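Local coordinates for protein phytase (Debaryomyces castellii, PDB 2GFI) that probably releases phosphate from phytate (inositol hexakisphosphate) as a 3-phytase of the histidine acid phosphatase family, at residues A[70-75]-A[134-139]. Residues are numbered along the deposited sequence; the frame is centred on the assembly and turned at random.
Sequences HGERYP and TTDAMK
G71 lies against helix 133-148 where the loop following strand 59-69 passes it, its CA 6.0 Å from the CA of A137, with no hydrogen bond assigned between the two backbones. G71 CA comes to 4.4 Å from D136 OD2, and the polar contact is made by E72 and D136. Carboxylate meets carboxylate here: E72 OE1 is 2.6 Å from D136 OD2 and 3.2 Å from D136 CB, whereas E72 OE2 stays 3.4 Å from the same OD2. The two planes are turned 75° apart, and the side chains cross at nearly a right angle. A bend at chi2 (86°) brings the E72 carboxylate up to the helix; D136 CG extends anti to the backbone N. The other oxygens have partners beyond the pair, E72 OE2 taking the backbone N of Y43 and D136 OD1 a salt bridge to R374. The loop carries the RHGxRxP signature of histidine acid phosphatases, and the contact sets it against helix 133-148. Within it H70, the predicted nucleophile, sends ND1 to G71 O at 2.7 Å; the acceptor lies in the imidazole plane, and the bond is nearly straight at 178°, a geometry consistent with its holding the ring's rotation. An alanine in place of E72 takes away the carboxylate, which would probably leave Y43 N without its acceptor and D136 OD2 without its close oxygen partner. Two buried acids at this separation would repel if both were ionised, so a proton probably sits between them, while R374 would offset the remaining negative charge.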
ATOM      1  N   HIS A  70      21.323   3.216  18.552  1.00 20.50           N
ATOM      2  CA  HIS A  70      22.041   2.627  17.426  1.00 19.88           C
ATOM      3  C   HIS A  70      20.988   2.046  16.473  1.00 20.68           C
ATOM      4  O   HIS A  70      19.836   1.792  16.903  1.00 21.04           O
ATOM      5  CB  HIS A  70      22.973   1.516  17.898  1.00 19.36           C
ATOM      6  CG  HIS A  70      22.287   0.459  18.717  1.00 17.82           C
ATOM      7  ND1 HIS A  70      21.507  -0.538  18.160  1.00 15.30           N
ATOM      8  CD2 HIS A  70      22.267   0.253  20.055  1.00 16.07           C
ATOM      9  CE1 HIS A  70      21.018  -1.298  19.122  1.00 15.83           C
ATOM     10  NE2 HIS A  70      21.491  -0.859  20.283  1.00 17.65           N
ATOM     11  N   GLY A  71      21.350   1.817  15.204  1.00 20.41           N
ATOM     12  CA  GLY A  71      20.419   1.127  14.297  1.00 19.98           C
ATOM     13  C   GLY A  71      20.341  -0.380  14.567  1.00 19.47           C
ATOM     14  O   GLY A  71      20.984  -0.884  15.498  1.00 19.07           O
ATOM     15  N   GLU A  72      19.574  -1.085  13.730  1.00 18.37           N
ATOM     16  CA  GLU A  72      19.469  -2.524  13.768  1.00 18.25           C
ATOM     17  C   GLU A  72      20.852  -3.162  13.875  1.00 18.51           C
ATOM     18  O   GLU A  72      21.813  -2.697  13.275  1.00 19.07           O
ATOM     19  CB  GLU A  72      18.740  -3.052  12.528  1.00 17.39           C
ATOM     20  CG  GLU A  72      17.254  -2.684  12.442  1.00 16.51           C
ATOM     21  CD  GLU A  72      16.959  -1.315  11.808  1.00 16.53           C
ATOM     22  OE1 GLU A  72      17.796  -0.393  11.838  1.00 13.89           O
ATOM     23  OE2 GLU A  72      15.855  -1.141  11.268  1.00 17.31           O
ATOM     24  N   ARG A  73      20.931  -4.237  14.631  1.00 18.97           N
ATOM     25  CA  ARG A  73      22.177  -4.898  14.890  1.00 19.81           C
ATOM     26  C   ARG A  73      22.002  -6.401  14.876  1.00 20.95           C
ATOM     27  O   ARG A  73      20.874  -6.935  14.849  1.00 21.91           O
ATOM     28  CB  ARG A  73      22.745  -4.427  16.236  1.00 19.74           C
ATOM     29  CG  ARG A  73      21.739  -4.449  17.401  1.00 20.22           C
ATOM     30  CD  ARG A  73      22.464  -4.621  18.685  1.00 23.04           C
ATOM     31  NE  ARG A  73      21.651  -4.623  19.880  1.00 26.41           N
ATOM     32  CZ  ARG A  73      21.209  -5.736  20.448  1.00 25.37           C
ATOM     33  NH1 ARG A  73      21.464  -6.907  19.906  1.00 26.94           N
ATOM     34  NH2 ARG A  73      20.504  -5.684  21.548  1.00 26.89           N
ATOM     35  N   TYR A  74      23.149  -7.076  14.831  1.00 21.51           N
ATOM     36  CA  TYR A  74      23.273  -8.464  15.172  1.00 20.92           C
ATOM     37  C   TYR A  74      22.951  -8.615  16.648  1.00 21.27           C
ATOM     38  O   TYR A  74      22.936  -7.628  17.400  1.00 21.29           O
ATOM     39  CB  TYR A  74      24.708  -8.929  14.928  1.00 20.57           C
ATOM     40  CG  TYR A  74      24.959  -9.344  13.504  1.00 19.71           C
ATOM     41  CD1 TYR A  74      24.838 -10.681  13.119  1.00 18.29           C
ATOM     42  CD2 TYR A  74      25.310  -8.394  12.533  1.00 18.65           C
ATOM     43  CE1 TYR A  74      25.079 -11.070  11.783  1.00 18.66           C
ATOM     44  CE2 TYR A  74      25.530  -8.765  11.214  1.00 17.73           C
ATOM     45  CZ  TYR A  74      25.413 -10.092  10.848  1.00 19.48           C
ATOM     46  OH  TYR A  74      25.624 -10.437   9.536  1.00 21.45           O
ATOM     47  N   PRO A  75      22.702  -9.852  17.073  1.00 21.21           N
ATOM     48  CA  PRO A  75      22.453 -10.106  18.481  1.00 21.42           C
ATOM     49  C   PRO A  75      23.661  -9.677  19.306  1.00 21.76           C
ATOM     50  O   PRO A  75      24.787  -9.629  18.806  1.00 20.47           O
ATOM     51  CB  PRO A  75      22.245 -11.617  18.542  1.00 20.82           C
ATOM     52  CG  PRO A  75      21.903 -12.024  17.134  1.00 22.00           C
ATOM     53  CD  PRO A  75      22.607 -11.063  16.246  1.00 20.68           C
ATOM     54  N   THR A 134      22.871   0.351   9.581  1.00 18.59           N
ATOM     55  CA  THR A 134      23.656   1.477   9.128  1.00 18.92           C
ATOM     56  C   THR A 134      22.870   2.223   8.056  1.00 18.88           C
ATOM     57  O   THR A 134      22.935   3.440   7.980  1.00 19.53           O
ATOM     58  CB  THR A 134      24.999   1.052   8.579  1.00 18.44           C
ATOM     59  OG1 THR A 134      24.780   0.126   7.509  1.00 18.82           O
ATOM     60  CG2 THR A 134      25.818   0.302   9.618  1.00 17.48           C
ATOM     61  N   THR A 135      22.164   1.469   7.222  1.00 18.52           N
ATOM     62  CA  THR A 135      21.277   1.998   6.189  1.00 17.94           C
ATOM     63  C   THR A 135      20.200   2.858   6.823  1.00 18.62           C
ATOM     64  O   THR A 135      19.956   3.994   6.397  1.00 19.52           O
ATOM     65  CB  THR A 135      20.688   0.839   5.401  1.00 17.64           C
ATOM     66  OG1 THR A 135      21.749   0.154   4.728  1.00 16.25           O
ATOM     67  CG2 THR A 135      19.794   1.314   4.296  1.00 16.17           C
ATOM     68  N   ASP A 136      19.596   2.327   7.872  1.00 19.08           N
ATOM     69  CA  ASP A 136      18.602   3.021   8.654  1.00 18.87           C
ATOM     70  C   ASP A 136      19.157   4.345   9.182  1.00 19.57           C
ATOM     71  O   ASP A 136      18.485   5.365   9.073  1.00 20.38           O
ATOM     72  CB  ASP A 136      18.227   2.080   9.789  1.00 19.21           C
ATOM     73  CG  ASP A 136      17.300   2.696  10.811  1.00 19.46           C
ATOM     74  OD1 ASP A 136      16.907   3.853  10.664  1.00 22.77           O
ATOM     75  OD2 ASP A 136      16.909   2.083  11.821  1.00 20.94           O
ATOM     76  N   ALA A 137      20.370   4.333   9.764  1.00 19.15           N
ATOM     77  CA  ALA A 137      20.993   5.535  10.301  1.00 17.72           C
ATOM     78  C   ALA A 137      21.346   6.508   9.202  1.00 17.52           C
ATOM     79  O   ALA A 137      21.070   7.691   9.327  1.00 16.98           O
ATOM     80  CB  ALA A 137      22.254   5.177  11.162  1.00 17.93           C
ATOM     81  N   MET A 138      21.950   6.022   8.116  1.00 18.09           N
ATOM     82  CA  MET A 138      22.260   6.867   6.965  1.00 19.02           C
ATOM     83  C   MET A 138      21.001   7.545   6.380  1.00 18.27           C
ATOM     84  O   MET A 138      20.981   8.753   6.192  1.00 19.09           O
ATOM     85  CB  MET A 138      23.013   6.068   5.892  1.00 18.88           C
ATOM     86  CG  MET A 138      23.615   6.924   4.761  1.00 19.99           C
ATOM     87  SD  MET A 138      24.906   6.130   3.729  1.00 24.13           S
ATOM     88  CE  MET A 138      26.347   6.741   4.545  1.00 25.87           C
ATOM     89  N   LYS A 139      19.935   6.791   6.129  1.00 17.56           N
ATOM     90  CA  LYS A 139      18.698   7.359   5.544  1.00 16.55           C
ATOM     91  C   LYS A 139      18.094   8.381   6.484  1.00 16.42           C
ATOM     92  O   LYS A 139      17.517   9.383   6.029  1.00 15.54           O
ATOM     93  CB  LYS A 139      17.646   6.281   5.265  1.00 15.67           C
ATOM     94  CG  LYS A 139      17.995   5.306   4.206  1.00 15.96           C
ATOM     95  CD  LYS A 139      16.806   4.367   3.970  1.00 15.61           C
ATOM     96  CE  LYS A 139      17.056   3.408   2.810  1.00 15.45           C
ATOM     97  NZ  LYS A 139      16.220   2.186   2.982  1.00 17.02           N
TER